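Local structure of ribosomal protein L11 methyltransferase (Lactobacillus delbrueckii subsp. bulgaricus ATCC BAA-365, 3GRZ) at residues B[79-93]-B[108-122]. The protein probably trimethylates lysine residues of ribosomal protein L11 with S-adenosyl-L-methionine, this chain being its C-terminal methyltransferase domain. Sequence-based numbering, arbitrary orientation.
Sequences HKLGAKSVLATDISD and IYDIALQKTSLLADV. With GOL (glycerol), chain E.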
ATOM      1  N   HIS B  79      -3.999  11.035  10.785  1.00 30.49           N
ATOM      2  CA  HIS B  79      -4.387  11.124  12.206  1.00 27.51           C
ATOM      3  C   HIS B  79      -4.932   9.783  12.690  1.00 30.40           C
ATOM      4  O   HIS B  79      -4.541   9.286  13.749  1.00 30.15           O
ATOM      5  CB  HIS B  79      -5.412  12.251  12.429  1.00 26.23           C
ATOM      6  CG  HIS B  79      -5.778  12.470  13.863  1.00 33.56           C
ATOM      7  ND1 HIS B  79      -6.723  11.707  14.520  1.00 33.15           N
ATOM      8  CD2 HIS B  79      -5.332  13.375  14.766  1.00 31.33           C
ATOM      9  CE1 HIS B  79      -6.832  12.123  15.767  1.00 30.16           C
ATOM     10  NE2 HIS B  79      -6.003  13.135  15.942  1.00 37.74           N
ATOM     11  N   LYS B  80      -5.832   9.204  11.903  1.00 28.90           N
ATOM     12  CA  LYS B  80      -6.458   7.923  12.255  1.00 34.21           C
ATOM     13  C   LYS B  80      -5.445   6.767  12.283  1.00 35.82           C
ATOM     14  O   LYS B  80      -5.564   5.847  13.099  1.00 32.66           O
ATOM     15  CB  LYS B  80      -7.592   7.614  11.287  1.00 33.65           C
ATOM     16  CG  LYS B  80      -8.846   8.429  11.578  1.00 41.83           C
ATOM     17  CD  LYS B  80      -9.725   8.522  10.355  1.00 57.11           C
ATOM     18  CE  LYS B  80     -11.108   9.056  10.691  1.00 64.34           C
ATOM     19  NZ  LYS B  80     -11.804   8.257  11.735  1.00 57.61           N
ATOM     20  N   LEU B  81      -4.433   6.855  11.418  1.00 31.23           N
ATOM     21  CA  LEU B  81      -3.360   5.855  11.355  1.00 34.14           C
ATOM     22  C   LEU B  81      -2.298   6.016  12.438  1.00 34.90           C
ATOM     23  O   LEU B  81      -1.305   5.292  12.441  1.00 34.70           O
ATOM     24  CB  LEU B  81      -2.715   5.828   9.965  1.00 30.27           C
ATOM     25  CG  LEU B  81      -3.609   5.232   8.872  1.00 38.01           C
ATOM     26  CD1 LEU B  81      -2.985   5.409   7.506  1.00 38.36           C
ATOM     27  CD2 LEU B  81      -3.933   3.767   9.124  1.00 34.99           C
ATOM     28  N   GLY B  82      -2.500   6.972  13.342  1.00 29.76           N
ATOM     29  CA  GLY B  82      -1.693   7.079  14.543  1.00 31.99           C
ATOM     30  C   GLY B  82      -0.572   8.093  14.486  1.00 32.10           C
ATOM     31  O   GLY B  82       0.428   7.918  15.170  1.00 28.33           O
ATOM     32  N   ALA B  83      -0.722   9.156  13.690  1.00 28.91           N
ATOM     33  CA  ALA B  83       0.305  10.201  13.645  1.00 31.28           C
ATOM     34  C   ALA B  83       0.543  10.820  15.020  1.00 36.05           C
ATOM     35  O   ALA B  83      -0.393  10.914  15.828  1.00 33.00           O
ATOM     36  CB  ALA B  83      -0.060  11.275  12.662  1.00 28.37           C
ATOM     37  N   LYS B  84       1.797  11.225  15.271  1.00 33.27           N
ATOM     38  CA  LYS B  84       2.176  11.920  16.504  0.50 35.37           C
ATOM     39  C   LYS B  84       1.618  13.348  16.516  1.00 34.86           C
ATOM     40  O   LYS B  84       1.366  13.925  17.573  1.00 29.13           O
ATOM     41  CB  LYS B  84       3.705  11.942  16.656  0.50 32.44           C
ATOM     42  CG  LYS B  84       4.203  12.260  18.064  0.50 34.47           C
ATOM     43  CD  LYS B  84       5.710  12.508  18.108  0.50 42.88           C
ATOM     44  CE  LYS B  84       6.506  11.211  18.060  0.50 52.80           C
ATOM     45  NZ  LYS B  84       7.981  11.444  18.076  0.50 52.33           N
ATOM     46  N   SER B  85       1.441  13.920  15.330  1.00 33.77           N
ATOM     47  CA  SER B  85       0.836  15.232  15.173  1.00 33.48           C
ATOM     48  C   SER B  85       0.574  15.424  13.695  1.00 35.27           C
ATOM     49  O   SER B  85       1.213  14.779  12.861  1.00 31.05           O
ATOM     50  CB  SER B  85       1.745  16.347  15.698  1.00 34.19           C
ATOM     51  OG  SER B  85       2.915  16.451  14.914  1.00 34.14           O
ATOM     52  N   VAL B  86      -0.381  16.293  13.373  1.00 31.50           N
ATOM     53  CA  VAL B  86      -0.715  16.606  11.978  1.00 34.16           C
ATOM     54  C   VAL B  86      -0.897  18.107  11.794  1.00 36.37           C
ATOM     55  O   VAL B  86      -1.702  18.738  12.488  1.00 34.63           O
ATOM     56  CB  VAL B  86      -1.997  15.869  11.461  1.00 35.72           C
ATOM     57  CG1 VAL B  86      -2.176  16.107   9.968  1.00 30.88           C
ATOM     58  CG2 VAL B  86      -1.937  14.367  11.720  1.00 32.05           C
ATOM     59  N   LEU B  87      -0.118  18.669  10.875  1.00 34.68           N
ATOM     60  CA  LEU B  87      -0.359  20.006  10.366  1.00 34.34           C
ATOM     61  C   LEU B  87      -0.841  19.870   8.928  1.00 37.11           C
ATOM     62  O   LEU B  87      -0.219  19.175   8.122  1.00 35.70           O
ATOM     63  CB  LEU B  87       0.910  20.866  10.408  1.00 30.97           C
ATOM     64  CG  LEU B  87       0.800  22.234   9.709  1.00 33.63           C
ATOM     65  CD1 LEU B  87      -0.198  23.173  10.435  1.00 35.63           C
ATOM     66  CD2 LEU B  87       2.165  22.885   9.603  1.00 37.90           C
ATOM     67  N   ALA B  88      -1.959  20.516   8.619  1.00 33.31           N
ATOM     68  CA  ALA B  88      -2.492  20.529   7.265  1.00 33.66           C
ATOM     69  C   ALA B  88      -2.441  21.962   6.732  1.00 33.98           C
ATOM     70  O   ALA B  88      -2.909  22.900   7.406  1.00 32.56           O
ATOM     71  CB  ALA B  88      -3.919  19.984   7.265  1.00 31.50           C
ATOM     72  N   THR B  89      -1.850  22.143   5.545  1.00 29.60           N
ATOM     73  CA  THR B  89      -1.725  23.474   4.938  1.00 28.14           C
ATOM     74  C   THR B  89      -2.428  23.585   3.584  1.00 34.76           C
ATOM     75  O   THR B  89      -2.524  22.597   2.844  1.00 31.14           O
ATOM     76  CB  THR B  89      -0.245  23.939   4.763  1.00 33.14           C
ATOM     77  OG1 THR B  89       0.341  23.287   3.636  1.00 37.23           O
ATOM     78  CG2 THR B  89       0.584  23.658   6.010  1.00 41.84           C
ATOM     79  N   ASP B  90      -2.925  24.783   3.273  1.00 31.24           N
ATOM     80  CA  ASP B  90      -3.416  25.110   1.923  1.00 34.98           C
ATOM     81  C   ASP B  90      -3.561  26.615   1.784  1.00 38.25           C
ATOM     82  O   ASP B  90      -3.509  27.335   2.779  1.00 41.81           O
ATOM     83  CB  ASP B  90      -4.746  24.404   1.614  1.00 32.78           C
ATOM     84  CG  ASP B  90      -4.870  23.973   0.132  1.00 47.70           C
ATOM     85  OD1 ASP B  90      -4.419  24.703  -0.774  1.00 52.49           O
ATOM     86  OD2 ASP B  90      -5.427  22.893  -0.133  1.00 40.89           O
ATOM     87  N   ILE B  91      -3.747  27.084   0.553  1.00 41.32           N
ATOM     88  CA  ILE B  91      -3.798  28.519   0.251  1.00 43.06           C
ATOM     89  C   ILE B  91      -5.179  29.158   0.407  1.00 44.02           C
ATOM     90  O   ILE B  91      -5.282  30.375   0.514  1.00 47.72           O
ATOM     91  CB  ILE B  91      -3.306  28.826  -1.189  1.00 41.07           C
ATOM     92  CG1 ILE B  91      -4.023  27.937  -2.215  1.00 41.96           C
ATOM     93  CG2 ILE B  91      -1.821  28.675  -1.282  1.00 46.03           C
ATOM     94  CD1 ILE B  91      -3.971  28.460  -3.647  1.00 48.70           C
ATOM     95  N   SER B  92      -6.236  28.350   0.416  1.00 39.90           N
ATOM     96  CA  SER B  92      -7.589  28.897   0.375  1.00 40.22           C
ATOM     97  C   SER B  92      -8.339  28.797   1.697  1.00 37.11           C
ATOM     98  O   SER B  92      -8.155  27.840   2.462  1.00 37.12           O
ATOM     99  CB  SER B  92      -8.407  28.230  -0.739  1.00 40.00           C
ATOM    100  OG  SER B  92      -8.773  26.911  -0.383  1.00 41.10           O
ATOM    101  N   ASP B  93      -9.206  29.780   1.931  1.00 39.33           N
ATOM    102  CA  ASP B  93     -10.174  29.760   3.026  1.00 38.35           C
ATOM    103  C   ASP B  93     -11.045  28.517   2.975  1.00 35.47           C
ATOM    104  O   ASP B  93     -11.370  27.937   4.007  1.00 34.68           O
ATOM    105  CB  ASP B  93     -11.087  31.000   2.961  1.00 42.00           C
ATOM    106  CG  ASP B  93     -10.404  32.274   3.442  1.00 47.99           C
ATOM    107  OD1 ASP B  93     -10.789  33.374   2.979  1.00 50.58           O
ATOM    108  OD2 ASP B  93      -9.490  32.181   4.288  1.00 50.82           O
ATOM    109  N   ILE B 108     -12.589  14.419  14.923  1.00 30.20           N
ATOM    110  CA  ILE B 108     -11.208  14.865  15.092  1.00 32.09           C
ATOM    111  C   ILE B 108     -11.196  16.375  15.183  1.00 31.07           C
ATOM    112  O   ILE B 108     -11.677  17.047  14.268  1.00 26.90           O
ATOM    113  CB  ILE B 108     -10.292  14.411  13.900  1.00 34.71           C
ATOM    114  CG1 ILE B 108     -10.206  12.881  13.818  1.00 30.11           C
ATOM    115  CG2 ILE B 108      -8.878  14.999  14.024  1.00 32.28           C
ATOM    116  CD1 ILE B 108      -9.668  12.365  12.458  1.00 30.41           C
ATOM    117  N   TYR B 109     -10.629  16.897  16.273  1.00 31.99           N
ATOM    118  CA  TYR B 109     -10.665  18.338  16.568  1.00 33.54           C
ATOM    119  C   TYR B 109      -9.273  18.928  16.767  1.00 37.03           C
ATOM    120  O   TYR B 109      -9.127  20.143  16.895  1.00 38.23           O
ATOM    121  CB  TYR B 109     -11.598  18.628  17.761  1.00 28.35           C
ATOM    122  CG  TYR B 109     -13.017  18.173  17.481  1.00 31.52           C
ATOM    123  CD1 TYR B 109     -13.894  18.982  16.745  1.00 27.57           C
ATOM    124  CD2 TYR B 109     -13.468  16.919  17.891  1.00 33.45           C
ATOM    125  CE1 TYR B 109     -15.178  18.563  16.452  1.00 26.76           C
ATOM    126  CE2 TYR B 109     -14.770  16.490  17.599  1.00 31.50           C
ATOM    127  CZ  TYR B 109     -15.608  17.319  16.875  1.00 30.31           C
ATOM    128  OH  TYR B 109     -16.890  16.916  16.570  1.00 32.73           O
ATOM    129  N   ASP B 110      -8.254  18.063  16.735  1.00 38.28           N
ATOM    130  CA  ASP B 110      -6.867  18.464  17.001  1.00 34.32           C
ATOM    131  C   ASP B 110      -5.907  18.442  15.812  1.00 36.24           C
ATOM    132  O   ASP B 110      -4.697  18.421  16.012  1.00 36.85           O
ATOM    133  CB  ASP B 110      -6.271  17.643  18.161  1.00 35.67           C
ATOM    134  CG  ASP B 110      -6.181  16.149  17.861  1.00 38.73           C
ATOM    135  OD1 ASP B 110      -6.671  15.685  16.812  1.00 40.64           O
ATOM    136  OD2 ASP B 110      -5.631  15.424  18.704  1.00 42.09           O
ATOM    137  N   ILE B 111      -6.422  18.439  14.585  1.00 33.90           N
ATOM    138  CA  ILE B 111      -5.544  18.657  13.436  1.00 31.84           C
ATOM    139  C   ILE B 111      -5.240  20.152  13.327  1.00 34.44           C
ATOM    140  O   ILE B 111      -6.163  20.963  13.243  1.00 31.32           O
ATOM    141  CB  ILE B 111      -6.135  18.111  12.114  1.00 30.88           C
ATOM    142  CG1 ILE B 111      -6.110  16.574  12.125  1.00 28.63           C
ATOM    143  CG2 ILE B 111      -5.336  18.650  10.910  1.00 28.71           C
ATOM    144  CD1 ILE B 111      -6.847  15.891  10.971  1.00 31.20           C
ATOM    145  N   ALA B 112      -3.959  20.514  13.342  1.00 32.35           N
ATOM    146  CA  ALA B 112      -3.555  21.915  13.179  1.00 35.73           C
ATOM    147  C   ALA B 112      -3.658  22.335  11.725  1.00 35.46           C
ATOM    148  O   ALA B 112      -3.308  21.575  10.826  1.00 33.80           O
ATOM    149  CB  ALA B 112      -2.144  22.137  13.690  1.00 29.81           C
ATOM    150  N   LEU B 113      -4.143  23.554  11.500  1.00 33.77           N
ATOM    151  CA  LEU B 113      -4.352  24.077  10.156  1.00 33.94           C
ATOM    152  C   LEU B 113      -3.590  25.375   9.963  1.00 38.60           C
ATOM    153  O   LEU B 113      -3.564  26.223  10.853  1.00 36.98           O
ATOM    154  CB  LEU B 113      -5.846  24.295   9.878  1.00 33.22           C
ATOM    155  CG  LEU B 113      -6.780  23.081  10.035  1.00 36.87           C
ATOM    156  CD1 LEU B 113      -8.244  23.518  10.068  1.00 41.22           C
ATOM    157  CD2 LEU B 113      -6.563  22.068   8.930  1.00 37.48           C
ATOM    158  N   GLN B 114      -2.949  25.522   8.811  1.00 33.60           N
ATOM    159  CA  GLN B 114      -2.288  26.775   8.499  1.00 35.30           C
ATOM    160  C   GLN B 114      -2.580  27.175   7.065  1.00 40.01           C
ATOM    161  O   GLN B 114      -2.393  26.385   6.133  1.00 37.41           O
ATOM    162  CB  GLN B 114      -0.788  26.697   8.777  1.00 36.78           C
ATOM    163  CG  GLN B 114      -0.038  28.032   8.648  1.00 39.61           C
ATOM    164  CD  GLN B 114       1.412  27.916   9.073  1.00 39.99           C
ATOM    165  OE1 GLN B 114       1.797  26.945   9.719  1.00 40.79           O
ATOM    166  NE2 GLN B 114       2.224  28.898   8.707  1.00 38.70           N
ATOM    167  N   LYS B 115      -3.079  28.398   6.908  1.00 34.01           N
ATOM    168  CA  LYS B 115      -3.333  28.965   5.604  1.00 37.48           C
ATOM    169  C   LYS B 115      -2.046  29.588   5.099  1.00 42.04           C
ATOM    170  O   LYS B 115      -1.622  30.654   5.569  1.00 42.67           O
ATOM    171  CB  LYS B 115      -4.460  29.994   5.669  1.00 41.71           C
ATOM    172  CG  LYS B 115      -4.920  30.501   4.322  1.00 46.78           C
ATOM    173  CD  LYS B 115      -5.888  31.661   4.505  1.00 53.71           C
ATOM    174  CE  LYS B 115      -6.382  32.183   3.179  1.00 60.94           C
ATOM    175  NZ  LYS B 115      -5.320  32.888   2.424  1.00 62.22           N
ATOM    176  N   THR B 116      -1.422  28.893   4.153  1.00 41.10           N
ATOM    177  CA  THR B 116      -0.094  29.236   3.664  1.00 39.52           C
ATOM    178  C   THR B 116       0.218  28.482   2.381  1.00 42.03           C
ATOM    179  O   THR B 116      -0.325  27.405   2.132  1.00 38.54           O
ATOM    180  CB  THR B 116       1.033  29.007   4.738  1.00 36.03           C
ATOM    181  OG1 THR B 116       2.247  29.591   4.265  1.00 39.82           O
ATOM    182  CG2 THR B 116       1.266  27.510   5.066  1.00 32.37           C
ATOM    183  N   SER B 117       1.092  29.069   1.574  1.00 37.01           N
ATOM    184  CA  SER B 117       1.541  28.459   0.341  1.00 42.92           C
ATOM    185  C   SER B 117       2.739  27.546   0.595  1.00 43.76           C
ATOM    186  O   SER B 117       3.792  28.001   1.048  1.00 41.18           O
ATOM    187  CB  SER B 117       1.890  29.539  -0.684  1.00 43.92           C
ATOM    188  OG  SER B 117       2.216  28.955  -1.926  1.00 51.92           O
ATOM    189  N   LEU B 118       2.555  26.259   0.297  1.00 43.04           N
ATOM    190  CA  LEU B 118       3.566  25.213   0.493  1.00 42.58           C
ATOM    191  C   LEU B 118       4.010  25.150   1.942  1.00 40.85           C
ATOM    192  O   LEU B 118       3.189  24.885   2.815  1.00 42.90           O
ATOM    193  CB  LEU B 118       4.733  25.360  -0.490  1.00 44.08           C
ATOM    194  CG  LEU B 118       4.276  25.224  -1.949  1.00 49.70           C
ATOM    195  CD1 LEU B 118       5.413  25.518  -2.890  1.00 43.44           C
ATOM    196  CD2 LEU B 118       3.694  23.837  -2.206  1.00 46.40           C
ATOM    197  N   LEU B 119       5.289  25.400   2.206  1.00 40.63           N
ATOM    198  CA  LEU B 119       5.777  25.413   3.581  1.00 42.58           C
ATOM    199  C   LEU B 119       6.371  26.760   3.988  1.00 49.26           C
ATOM    200  O   LEU B 119       7.192  26.815   4.914  1.00 47.38           O
ATOM    201  CB  LEU B 119       6.783  24.275   3.824  1.00 45.15           C
ATOM    202  CG  LEU B 119       6.232  22.842   3.789  1.00 39.97           C
ATOM    203  CD1 LEU B 119       7.364  21.838   3.663  1.00 45.87           C
ATOM    204  CD2 LEU B 119       5.346  22.530   4.993  1.00 45.62           C
ATOM    205  N   ALA B 120       5.919  27.823   3.319  0.50 46.88           N
ATOM    206  CA  ALA B 120       6.258  29.191   3.698  0.50 47.41           C
ATOM    207  C   ALA B 120       5.733  29.465   5.097  0.50 45.56           C
ATOM    208  O   ALA B 120       4.564  29.202   5.403  0.50 40.37           O
ATOM    209  CB  ALA B 120       5.680  30.196   2.701  0.50 45.00           C
ATOM    210  N   ASP B 121       6.626  29.935   5.961  0.50 42.99           N
ATOM    211  CA  ASP B 121       6.243  30.347   7.300  0.50 44.30           C
ATOM    212  C   ASP B 121       5.831  29.175   8.192  0.50 44.14           C
ATOM    213  O   ASP B 121       5.196  29.375   9.237  0.50 41.37           O
ATOM    214  CB  ASP B 121       5.136  31.405   7.227  0.50 48.27           C
ATOM    215  CG  ASP B 121       5.613  32.705   6.598  0.50 53.77           C
ATOM    216  OD1 ASP B 121       6.461  33.391   7.211  0.50 52.18           O
ATOM    217  OD2 ASP B 121       5.143  33.037   5.487  0.50 58.60           O
ATOM    218  N   VAL B 122       6.196  27.956   7.789  1.00 42.57           N
ATOM    219  CA  VAL B 122       5.996  26.803   8.654  1.00 42.87           C
ATOM    220  C   VAL B 122       7.300  26.581   9.405  1.00 44.12           C
ATOM    221  O   VAL B 122       8.335  26.288   8.800  1.00 38.45           O
ATOM    222  CB  VAL B 122       5.590  25.541   7.867  1.00 41.54           C
ATOM    223  CG1 VAL B 122       5.507  24.353   8.807  1.00 40.16           C
ATOM    224  CG2 VAL B 122       4.253  25.756   7.179  1.00 36.91           C
TER
HETATM  225  C1  GOL E   1      -1.708  24.862  -3.306  1.00 69.06           C
HETATM  226  O1  GOL E   1      -2.590  23.762  -3.282  1.00 70.55           O
HETATM  227  C2  GOL E   1      -0.567  24.632  -2.317  1.00 72.47           C
HETATM  228  O2  GOL E   1      -1.080  24.413  -1.017  1.00 67.39           O
HETATM  229  C3  GOL E   1       0.420  25.802  -2.290  1.00 71.25           C
HETATM  230  O3  GOL E   1       0.495  26.498  -3.519  1.00 74.42           O
HETATM  231  O   HOH W   1      -2.466  16.667  15.582  1.00 38.90           O
HETATM  232  O   HOH W   2       0.337  24.856   1.393  1.00 46.33           O
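Ala-88 sends its N-H to Ala-112 O (2.8 Å), while its carbonyl receives Gln-114 N, the alternation expected of parallel strands. Ala-112 N to Val-86 O and Thr-116 N to Asp-90 O continue the pattern, and the weak Asp-90 N to Gln-114 O bond completes it. With helix 93-105 between them, strands 85-90 and 112-115 form a beta-alpha-beta unit of the Rossmann-like methyltransferase fold; within this chain, strand 112-115 is the edge strand on this side of the sheet.

Side chains pair up on both faces of the two strands. Ala-88 CB meets Leu-113 CD2 at 3.8 Å on the face covered by helix 93-105. On the other, Leu-87, its CG swung opposite the backbone N (chi1 172°), sends CD1 over Ala-112 and Gln-114 CB, and CD2 tip to tip against Val-122 CG1 (3.7 Å).

Before the strands, Ile-108 CG2 sits 3.8 Å from the centroid of the His-79 ring, only 2° off its normal, a CH-pi contact. Asp-110 OD1 accepts a weak, bent bond from NE2 of that ring (2.8 Å), the carboxylate plane turned 66° from the ring. Replacing His-79 by an alanine removes the ring, which is likely to leave Asp-110 without its imidazole partner and Ile-108 CG2 with no flat surface to rest on. Water 1 bridges Val-86 N and Asp-110 O nearby.

At the opposite end lies Asp-90, predicted to bind S-adenosyl-L-methionine. Its OD2 is held by Gly-70 N and Ser-95 OG, whereas OD1 accepts Ile-91 N through the anti lone pair and a glycerol hydroxyl, O1. Farther out, water 2 links the two segments, accepting from Thr-89 OG1 at 2.7 Å and donating to Thr-116 O at 2.7 Å.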